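Aspartate semialdehyde dehydrogenase (Francisella tularensis subsp. tularensis, PDB 4WOJ) probably catalyses the NADPH-dependent reductive dephosphorylation of L-aspartyl-4-phosphate to L-aspartate semialdehyde, an early step toward lysine, threonine and methionine. Local coordinates at residues L280-R285 with D342-F347; T185-K190 with S213-Q218; I101-T106 with E359-V364. All coordinates share one frame; numbering follows the deposited sequence.

Overall arrangement
The three contacts fall in two parts of the subunit. Interactions 1 and 2 lie in the dimerisation domain and both touch the second subunit, yet their centres are 39 Å apart. Interaction 1 pairs strands 275-284 and 343-351 within the mixed sheet, whereas interaction 2 sets helix 175-191 against the loop that follows helix 198-209. Interaction 3, with its centre 29 Å from that of interaction 1 and 34 Å from that of interaction 2, packs helix 354-369 on strand 99-102 of the parallel nucleotide-binding sheet. Along the chain, interaction 2 closes before interaction 1 opens, and both are nested inside interaction 3. Helix 354-369, following directly on strand 343-351, thus brings the chain back to its N-terminal domain.

Interaction 1 of 3, residues L280-R285 with D342-F347; sequences LTVKLR and DIFHCF
Lys283 and Asp342 face each other at one end of an antiparallel strand pair, 280-284 with 343-347, whose axes approach to 4.7 Å. Lys283 can be followed outward from its backbone. CB rests on Ile343 CG1 at 4.0 Å, CG runs on past the same methylene and Asp342 OD1, and CE comes alongside both carboxylate oxygens. The bend at chi4 (77°) turns NZ onto Asp342 OD1, 3.2 Å away, in a salt bridge that meets the syn side of the oxygen 28° out of the carboxylate plane. Five backbone hydrogen bonds hold the register, among them Val282 N to Phe344 O at 2.9 Å.

The face carrying Leu280, Val282, Phe344 and Cys346 is apolar: Val282 CB meets Phe344 CE1 at 3.6 Å, and Leu284 CD2 lies at the ring edge. On the other face, His345 ND1 donates in its ring plane to Thr281 OG1 over 3.2 Å. That hydroxyl also bonds Asn163 OD1 of the second subunit, while His345 NE2 pairs with Ser337 OG, which leaves the imidazole gripped at both nitrogens. A backbone ladder therefore sets the strands in register, Phe344 and Leu284 pack on helix 290-298 through Ile293, Phe344 also on Ile297, and the buried polar groups of the Thr281 and His345 face are satisfied partly across the dimer interface.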
loop_
_atom_site.group_PDB
_atom_site.type_symbol
_atom_site.label_atom_id
_atom_site.label_comp_id
_atom_site.label_asym_id
_atom_site.label_seq_id
_atom_site.Cartn_x
_atom_site.Cartn_y
_atom_site.Cartn_z
ATOM N N LEU B 280 -9.566 -4.686 0.097
ATOM C CA LEU B 280 -10.910 -4.500 0.512
ATOM C C LEU B 280 -11.214 -5.497 1.577
ATOM O O LEU B 280 -10.807 -6.646 1.498
ATOM C CB LEU B 280 -11.875 -4.672 -0.644
ATOM C CG LEU B 280 -11.707 -3.712 -1.809
ATOM C CD1 LEU B 280 -12.893 -3.918 -2.723
ATOM C CD2 LEU B 280 -11.621 -2.254 -1.423
ATOM N N THR B 281 -11.906 -5.026 2.608
ATOM C CA THR B 281 -12.484 -5.913 3.616
ATOM C C THR B 281 -13.953 -5.589 3.638
ATOM O O THR B 281 -14.356 -4.477 3.953
ATOM C CB THR B 281 -11.818 -5.710 4.969
ATOM O OG1 THR B 281 -10.398 -5.924 4.831
ATOM C CG2 THR B 281 -12.355 -6.686 5.993
ATOM N N VAL B 282 -14.751 -6.548 3.209
ATOM C CA VAL B 282 -16.162 -6.303 2.911
ATOM C C VAL B 282 -17.016 -7.130 3.853
ATOM O O VAL B 282 -16.812 -8.360 3.943
ATOM C CB VAL B 282 -16.532 -6.693 1.486
ATOM C CG1 VAL B 282 -17.946 -6.273 1.187
ATOM C CG2 VAL B 282 -15.588 -6.029 0.473
ATOM N N LYS B 283 -17.938 -6.458 4.563
ATOM C CA LYS B 283 -18.895 -7.156 5.422
ATOM C C LYS B 283 -20.162 -7.321 4.613
ATOM O O LYS B 283 -20.663 -6.370 4.042
ATOM C CB LYS B 283 -19.191 -6.376 6.676
ATOM C CG LYS B 283 -20.132 -7.104 7.617
ATOM C CD LYS B 283 -20.422 -6.279 8.850
ATOM C CE LYS B 283 -20.970 -7.134 9.963
ATOM N NZ LYS B 283 -19.883 -7.912 10.617
ATOM N N LEU B 284 -20.657 -8.553 4.554
ATOM C CA LEU B 284 -21.863 -8.881 3.791
ATOM C C LEU B 284 -23.132 -8.799 4.625
ATOM O O LEU B 284 -23.083 -8.838 5.842
ATOM C CB LEU B 284 -21.721 -10.282 3.170
ATOM C CG LEU B 284 -20.624 -10.436 2.089
ATOM C CD1 LEU B 284 -20.520 -11.873 1.658
ATOM C CD2 LEU B 284 -20.883 -9.558 0.880
ATOM N N ARG B 285 -24.275 -8.693 3.973
ATOM C CA ARG B 285 -25.543 -8.737 4.704
ATOM C C ARG B 285 -25.952 -10.170 5.050
ATOM O O ARG B 285 -26.803 -10.373 5.888
ATOM C CB ARG B 285 -26.678 -8.098 3.906
ATOM C CG ARG B 285 -26.484 -6.638 3.602
ATOM C CD ARG B 285 -27.799 -5.987 3.234
ATOM N NE ARG B 285 -27.599 -4.767 2.448
ATOM C CZ ARG B 285 -27.205 -3.604 2.947
ATOM N NH1 ARG B 285 -26.943 -3.474 4.251
ATOM N NH2 ARG B 285 -27.081 -2.555 2.140
ATOM N N ASP B 342 -19.243 -13.344 8.243
ATOM C CA ASP B 342 -19.792 -12.592 7.109
ATOM C C ASP B 342 -18.807 -11.625 6.395
ATOM O O ASP B 342 -19.191 -10.879 5.520
ATOM C CB ASP B 342 -21.074 -11.856 7.517
ATOM C CG ASP B 342 -20.918 -11.008 8.767
ATOM O OD1 ASP B 342 -19.773 -10.796 9.191
ATOM O OD2 ASP B 342 -21.962 -10.536 9.325
ATOM N N ILE B 343 -17.540 -11.640 6.771
ATOM C CA ILE B 343 -16.584 -10.713 6.187
ATOM C C ILE B 343 -15.707 -11.469 5.237
ATOM O O ILE B 343 -15.293 -12.553 5.541
ATOM C CB ILE B 343 -15.727 -10.012 7.272
ATOM C CG1 ILE B 343 -16.640 -9.133 8.139
ATOM C CG2 ILE B 343 -14.594 -9.218 6.628
ATOM C CD1 ILE B 343 -15.949 -8.507 9.326
ATOM N N PHE B 344 -15.469 -10.925 4.065
ATOM C CA PHE B 344 -14.400 -11.473 3.180
ATOM C C PHE B 344 -13.394 -10.409 2.825
ATOM O O PHE B 344 -13.644 -9.228 2.978
ATOM C CB PHE B 344 -14.950 -12.135 1.913
ATOM C CG PHE B 344 -15.307 -11.177 0.812
ATOM C CD1 PHE B 344 -16.568 -10.608 0.757
ATOM C CD2 PHE B 344 -14.430 -10.949 -0.249
ATOM C CE1 PHE B 344 -16.925 -9.757 -0.266
ATOM C CE2 PHE B 344 -14.777 -10.087 -1.261
ATOM C CZ PHE B 344 -16.020 -9.476 -1.270
ATOM N N HIS B 345 -12.229 -10.869 2.398
ATOM C CA HIS B 345 -11.147 -9.996 1.903
ATOM C C HIS B 345 -10.871 -10.253 0.450
ATOM O O HIS B 345 -11.032 -11.377 -0.027
ATOM C CB HIS B 345 -9.854 -10.296 2.642
ATOM C CG HIS B 345 -9.992 -10.286 4.132
ATOM N ND1 HIS B 345 -9.935 -9.129 4.882
ATOM C CD2 HIS B 345 -10.176 -11.295 5.017
ATOM C CE1 HIS B 345 -10.067 -9.426 6.158
ATOM N NE2 HIS B 345 -10.200 -10.734 6.267
ATOM N N CYS B 346 -10.409 -9.218 -0.248
ATOM C CA CYS B 346 -9.920 -9.337 -1.594
ATOM C C CYS B 346 -9.047 -8.147 -1.832
ATOM O O CYS B 346 -8.991 -7.282 -0.989
ATOM C CB CYS B 346 -11.039 -9.381 -2.631
ATOM S SG CYS B 346 -12.168 -7.991 -2.617
ATOM N N PHE B 347 -8.327 -8.174 -2.955
ATOM C CA PHE B 347 -7.419 -7.110 -3.409
ATOM C C PHE B 347 -7.714 -6.855 -4.871
ATOM O O PHE B 347 -7.783 -7.782 -5.633
ATOM C CB PHE B 347 -5.950 -7.547 -3.279
ATOM C CG PHE B 347 -4.946 -6.434 -3.412
ATOM C CD1 PHE B 347 -4.629 -5.631 -2.350
ATOM C CD2 PHE B 347 -4.237 -6.240 -4.620
ATOM C CE1 PHE B 347 -3.682 -4.626 -2.478
ATOM C CE2 PHE B 347 -3.293 -5.247 -4.754
ATOM C CZ PHE B 347 -3.012 -4.427 -3.677
HETATM O O HOH W 1 -8.181 -7.256 2.753
HETATM O O HOH W 2 -24.010 -9.116 8.557
#

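Interaction 2 of 3, residues T185-K190 with S213-Q218; sequences TSLLSK and SKIPQQ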
loop_
_atom_site.group_PDB
_atom_site.type_symbol
_atom_site.label_atom_id
_atom_site.label_comp_id
_atom_site.label_asym_id
_atom_site.label_seq_id
_atom_site.Cartn_x
_atom_site.Cartn_y
_atom_site.Cartn_z
ATOM N N THR B 185 13.182 9.637 -8.659
ATOM C CA THR B 185 13.724 8.280 -8.796
ATOM C C THR B 185 14.995 8.237 -9.654
ATOM O O THR B 185 15.909 7.444 -9.424
ATOM C CB THR B 185 12.660 7.374 -9.439
ATOM O OG1 THR B 185 11.396 7.674 -8.853
ATOM C CG2 THR B 185 12.972 5.927 -9.244
ATOM N N SER B 186 15.022 9.097 -10.656
ATOM C CA SER B 186 16.168 9.201 -11.553
ATOM C C SER B 186 17.378 9.701 -10.810
ATOM O O SER B 186 18.433 9.067 -10.831
ATOM C CB SER B 186 15.863 10.133 -12.718
ATOM O OG SER B 186 17.074 10.507 -13.371
ATOM N N LEU B 187 17.203 10.824 -10.129
ATOM C CA LEU B 187 18.290 11.445 -9.360
ATOM C C LEU B 187 18.852 10.558 -8.251
ATOM O O LEU B 187 20.075 10.388 -8.142
ATOM C CB LEU B 187 17.816 12.754 -8.751
ATOM C CG LEU B 187 17.395 13.829 -9.767
ATOM C CD1 LEU B 187 16.686 14.978 -9.062
ATOM C CD2 LEU B 187 18.609 14.333 -10.549
ATOM N N LEU B 188 17.957 9.978 -7.454
ATOM C CA LEU B 188 18.358 9.029 -6.431
ATOM C C LEU B 188 19.098 7.858 -7.019
ATOM O O LEU B 188 20.012 7.329 -6.393
ATOM C CB LEU B 188 17.156 8.468 -5.688
ATOM C CG LEU B 188 16.251 9.470 -5.039
ATOM C CD1 LEU B 188 15.060 8.732 -4.462
ATOM C CD2 LEU B 188 17.002 10.186 -3.959
ATOM N N SER B 189 18.690 7.418 -8.199
ATOM C CA SER B 189 19.382 6.303 -8.863
ATOM C C SER B 189 20.800 6.669 -9.256
ATOM O O SER B 189 21.679 5.809 -9.264
ATOM C CB SER B 189 18.645 5.824 -10.121
ATOM O OG SER B 189 17.292 5.503 -9.854
ATOM N N LYS B 190 21.017 7.931 -9.609
ATOM C CA LYS B 190 22.361 8.370 -10.020
ATOM C C LYS B 190 23.303 8.342 -8.844
ATOM O O LYS B 190 24.359 7.714 -8.918
ATOM C CB LYS B 190 22.355 9.763 -10.647
ATOM C CG LYS B 190 22.061 9.698 -12.131
ATOM C CD LYS B 190 21.615 11.032 -12.691
ATOM C CE LYS B 190 21.299 10.882 -14.175
ATOM N NZ LYS B 190 20.219 11.812 -14.593
ATOM N N SER B 213 16.277 20.838 -2.018
ATOM C CA SER B 213 17.078 21.599 -2.966
ATOM C C SER B 213 17.877 20.690 -3.905
ATOM O O SER B 213 18.522 21.170 -4.839
ATOM C CB SER B 213 18.036 22.504 -2.207
ATOM O OG SER B 213 19.127 21.733 -1.745
ATOM N N LYS B 214 17.872 19.394 -3.625
ATOM C CA LYS B 214 18.564 18.398 -4.457
ATOM C C LYS B 214 17.548 17.529 -5.185
ATOM O O LYS B 214 17.719 17.166 -6.349
ATOM C CB LYS B 214 19.417 17.486 -3.587
ATOM C CG LYS B 214 20.504 18.194 -2.798
ATOM C CD LYS B 214 21.824 18.259 -3.561
ATOM C CE LYS B 214 22.976 18.680 -2.653
ATOM N NZ LYS B 214 24.095 17.706 -2.771
ATOM N N ILE B 215 16.491 17.201 -4.467
ATOM C CA ILE B 215 15.445 16.335 -4.948
ATOM C C ILE B 215 14.138 17.071 -4.939
ATOM O O ILE B 215 13.584 17.313 -3.864
ATOM C CB ILE B 215 15.268 15.144 -3.987
ATOM C CG1 ILE B 215 16.550 14.293 -3.941
ATOM C CG2 ILE B 215 14.060 14.311 -4.396
ATOM C CD1 ILE B 215 17.097 13.906 -5.297
ATOM N N PRO B 216 13.609 17.392 -6.122
ATOM C CA PRO B 216 12.402 18.183 -6.193
ATOM C C PRO B 216 11.199 17.457 -5.621
ATOM O O PRO B 216 10.931 16.327 -5.995
ATOM C CB PRO B 216 12.208 18.375 -7.690
ATOM C CG PRO B 216 12.762 17.142 -8.268
ATOM C CD PRO B 216 13.956 16.820 -7.429
ATOM N N GLN B 217 10.486 18.118 -4.725
ATOM C CA GLN B 217 9.400 17.486 -4.010
ATOM C C GLN B 217 8.242 18.420 -3.702
ATOM O O GLN B 217 7.433 18.134 -2.839
ATOM C CB GLN B 217 9.922 16.899 -2.710
ATOM C CG GLN B 217 10.901 17.772 -1.957
ATOM C CD GLN B 217 11.677 16.981 -0.922
ATOM O OE1 GLN B 217 11.208 16.824 0.208
ATOM N NE2 GLN B 217 12.864 16.472 -1.305
ATOM N N GLN B 218 8.149 19.531 -4.401
ATOM C CA GLN B 218 7.072 20.473 -4.125
ATOM C C GLN B 218 5.727 19.909 -4.560
ATOM O O GLN B 218 4.713 20.092 -3.868
ATOM C CB GLN B 218 7.283 21.823 -4.816
ATOM C CG GLN B 218 8.557 22.592 -4.460
ATOM C CD GLN B 218 9.113 22.301 -3.067
ATOM O OE1 GLN B 218 10.216 21.735 -2.911
ATOM N NE2 GLN B 218 8.357 22.682 -2.050
#
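Leu187, Leu188 and Ile215 form the greater part of a small apolar contact between the C-terminal half of helix 175-191 and the irregular segment 213-218, which follows helix 198-209. No hydrogen bond joins the two segments, and they bury 164 Å² in all.

Ile215 CD1 is the atom that meets both leucines. With chi2 at -50°, it is placed 3.7 Å from Leu187 CB, and the same methyl lies 4.0 Å from Leu188 CD2, the isoleucine and Leu188 side chains crossing at about a right angle. Leu187 and Pro216 instead meet tip to tip: Leu187 CD1 touches Pro216 CD at 3.7 Å and also rests near the carbonyl oxygen of Lys214.

Gln217 NE2 donates to Ile215 O (2.8 Å, 165°) and is also hydrogen-bonded to Ser209 O, tying the segment to the end of helix 198-209. Leu208 of helix 198-209 packs on both Leu188 and Ile215, joining the two helices through the same apolar cluster. Across the dimer, Thr185 packs on Thr185 of the second subunit. The arrangement is that of a helix in a dimerisation domain, packed on its partner subunit through one set of residues and covered by a loop of its own chain through another.

Interaction 3 of 3, residues I101-T106 with E359-V364; sequences IDAAST and EPLRRV
Ile101, in strand 99-102 of the parallel sheet, opens the contact, its CB leaving the backbone toward helix 354-369. Its CG2, anti to the backbone N (CG1 has chi1 -64°), is the main touching group. This methyl meets Val364 CG1 at 3.8 Å, the two side chains reaching tip to tip, and also lies 4.0 Å from Leu361 CD2, where the isoleucine and leucine slide past each other in opposite directions. Leu365 and Ile368, farther along the same helix, continue the apolar surface against Ile101.

CB of Asp102 leaves the backbone away from the helix, so its backbone makes the contact: its carbonyl oxygen stands 3.9 Å from Leu361 CD2. The carboxylate has two jobs. OD1 accepts from Ala104 N at 2.9 Å, met from above the carboxylate plane (60° out of it), an Asx turn at the C-terminal end of the strand. OD2 is bound by Thr84 OG1 of helix 81-93 and by Trp100 NE1, so both oxygens have partners.

Ala103, its side chain about 10 Å from that of Cys141, the predicted acyl-thioester nucleophile, then adds a single methyl. Its CB meets Leu361 CD1 at 3.7 Å, and the two methyls of Leu361 are thereby divided, CD1 on Ala103 and CD2 over Ile101 and the Asp102 carbonyl.

On the helix, the polar groups of Glu359 and Arg362 are engaged away from this interface. Arg362 NH1 donates to Glu359 OE2 at 2.7 Å, nearly in the guanidinium plane; Arg26 also pairs with Glu359 OE2, and Asp32 with Arg362 NH2. No hydrogen bond crosses between the segments, which bury 205 Å² together. The chemistry is thus methyl-on-methyl packing of the C-terminal helix against the nucleotide-binding sheet, beside a polar turn anchored by Asp102 to helix 81-93.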
loop_
_atom_site.group_PDB
_atom_site.type_symbol
_atom_site.label_atom_id
_atom_site.label_comp_id
_atom_site.label_asym_id
_atom_site.label_seq_id
_atom_site.Cartn_x
_atom_site.Cartn_y
_atom_site.Cartn_z
ATOM N N ILE B 101 -20.608 17.388 -19.156
ATOM C CA ILE B 101 -20.009 16.154 -18.668
ATOM C C ILE B 101 -18.652 16.564 -18.102
ATOM O O ILE B 101 -17.873 17.217 -18.772
ATOM C CB ILE B 101 -19.872 15.097 -19.789
ATOM C CG1 ILE B 101 -21.248 14.679 -20.303
ATOM C CG2 ILE B 101 -19.168 13.859 -19.285
ATOM C CD1 ILE B 101 -21.234 14.147 -21.720
ATOM N N ASP B 102 -18.376 16.183 -16.864
ATOM C CA ASP B 102 -17.181 16.672 -16.180
ATOM C C ASP B 102 -16.466 15.612 -15.371
ATOM O O ASP B 102 -17.123 14.812 -14.669
ATOM C CB ASP B 102 -17.612 17.769 -15.214
ATOM C CG ASP B 102 -16.454 18.682 -14.790
ATOM O OD1 ASP B 102 -15.251 18.311 -14.982
ATOM O OD2 ASP B 102 -16.782 19.771 -14.247
ATOM N N ALA B 103 -15.135 15.661 -15.409
ATOM C CA ALA B 103 -14.271 14.806 -14.547
ATOM C C ALA B 103 -14.041 15.359 -13.136
ATOM O O ALA B 103 -13.969 14.594 -12.152
ATOM C CB ALA B 103 -12.922 14.543 -15.192
ATOM N N ALA B 104 -13.948 16.676 -13.039
ATOM C CA ALA B 104 -13.646 17.320 -11.775
ATOM C C ALA B 104 -14.762 17.043 -10.771
ATOM O O ALA B 104 -15.852 16.632 -11.136
ATOM C CB ALA B 104 -13.455 18.813 -11.975
ATOM N N SER B 105 -14.464 17.247 -9.496
ATOM C CA SER B 105 -15.349 16.830 -8.399
ATOM C C SER B 105 -16.321 17.866 -7.904
ATOM O O SER B 105 -17.177 17.590 -7.039
ATOM C CB SER B 105 -14.484 16.429 -7.227
ATOM O OG SER B 105 -13.620 17.491 -6.913
ATOM N N THR B 106 -16.172 19.060 -8.460
ATOM C CA THR B 106 -16.840 20.264 -7.992
ATOM C C THR B 106 -18.338 20.061 -7.876
ATOM O O THR B 106 -18.957 20.356 -6.851
ATOM C CB THR B 106 -16.599 21.383 -9.005
ATOM O OG1 THR B 106 -15.235 21.326 -9.471
ATOM C CG2 THR B 106 -16.856 22.709 -8.397
ATOM N N GLU B 359 -12.976 6.683 -18.978
ATOM C CA GLU B 359 -13.928 5.755 -19.606
ATOM C C GLU B 359 -15.388 6.065 -19.288
ATOM O O GLU B 359 -16.242 5.997 -20.174
ATOM C CB GLU B 359 -13.559 4.294 -19.268
ATOM C CG GLU B 359 -14.231 3.174 -20.091
ATOM C CD GLU B 359 -14.012 3.281 -21.604
ATOM O OE1 GLU B 359 -13.184 4.103 -22.048
ATOM O OE2 GLU B 359 -14.706 2.565 -22.359
ATOM N N PRO B 360 -15.693 6.400 -18.019
ATOM C CA PRO B 360 -17.079 6.656 -17.683
ATOM C C PRO B 360 -17.649 7.840 -18.432
ATOM O O PRO B 360 -18.861 7.887 -18.756
ATOM C CB PRO B 360 -17.015 6.954 -16.185
ATOM C CG PRO B 360 -15.780 6.243 -15.728
ATOM C CD PRO B 360 -14.817 6.406 -16.833
ATOM N N LEU B 361 -16.781 8.809 -18.667
ATOM C CA LEU B 361 -17.173 10.046 -19.310
ATOM C C LEU B 361 -17.558 9.758 -20.745
ATOM O O LEU B 361 -18.670 10.104 -21.172
ATOM C CB LEU B 361 -16.027 11.063 -19.208
ATOM C CG LEU B 361 -15.591 11.420 -17.773
ATOM C CD1 LEU B 361 -14.713 12.655 -17.768
ATOM C CD2 LEU B 361 -16.823 11.627 -16.852
ATOM N N ARG B 362 -16.619 9.129 -21.473
ATOM C CA ARG B 362 -16.845 8.623 -22.834
ATOM C C ARG B 362 -18.141 7.868 -22.955
ATOM O O ARG B 362 -18.874 8.037 -23.908
ATOM C CB ARG B 362 -15.719 7.682 -23.269
ATOM C CG ARG B 362 -15.794 7.274 -24.731
ATOM C CD ARG B 362 -14.759 6.194 -25.100
ATOM N NE ARG B 362 -15.101 4.863 -24.590
ATOM C CZ ARG B 362 -16.028 4.050 -25.106
ATOM N NH1 ARG B 362 -16.254 2.865 -24.565
ATOM N NH2 ARG B 362 -16.731 4.407 -26.155
ATOM N N ARG B 363 -18.430 7.022 -21.994
ATOM C CA ARG B 363 -19.608 6.174 -22.097
ATOM C C ARG B 363 -20.934 6.930 -21.856
ATOM O O ARG B 363 -21.961 6.607 -22.431
ATOM C CB ARG B 363 -19.462 4.964 -21.154
ATOM C CG ARG B 363 -18.370 3.971 -21.611
ATOM C CD ARG B 363 -18.166 2.866 -20.575
ATOM N NE ARG B 363 -19.418 2.143 -20.419
ATOM C CZ ARG B 363 -19.741 1.028 -21.062
ATOM N NH1 ARG B 363 -18.897 0.424 -21.914
ATOM N NH2 ARG B 363 -20.907 0.481 -20.836
ATOM N N VAL B 364 -20.914 7.943 -21.010
ATOM C CA VAL B 364 -22.118 8.719 -20.766
ATOM C C VAL B 364 -22.372 9.675 -21.924
ATOM O O VAL B 364 -23.519 9.915 -22.314
ATOM C CB VAL B 364 -22.087 9.429 -19.416
ATOM C CG1 VAL B 364 -21.155 10.627 -19.383
ATOM C CG2 VAL B 364 -23.523 9.802 -19.007
#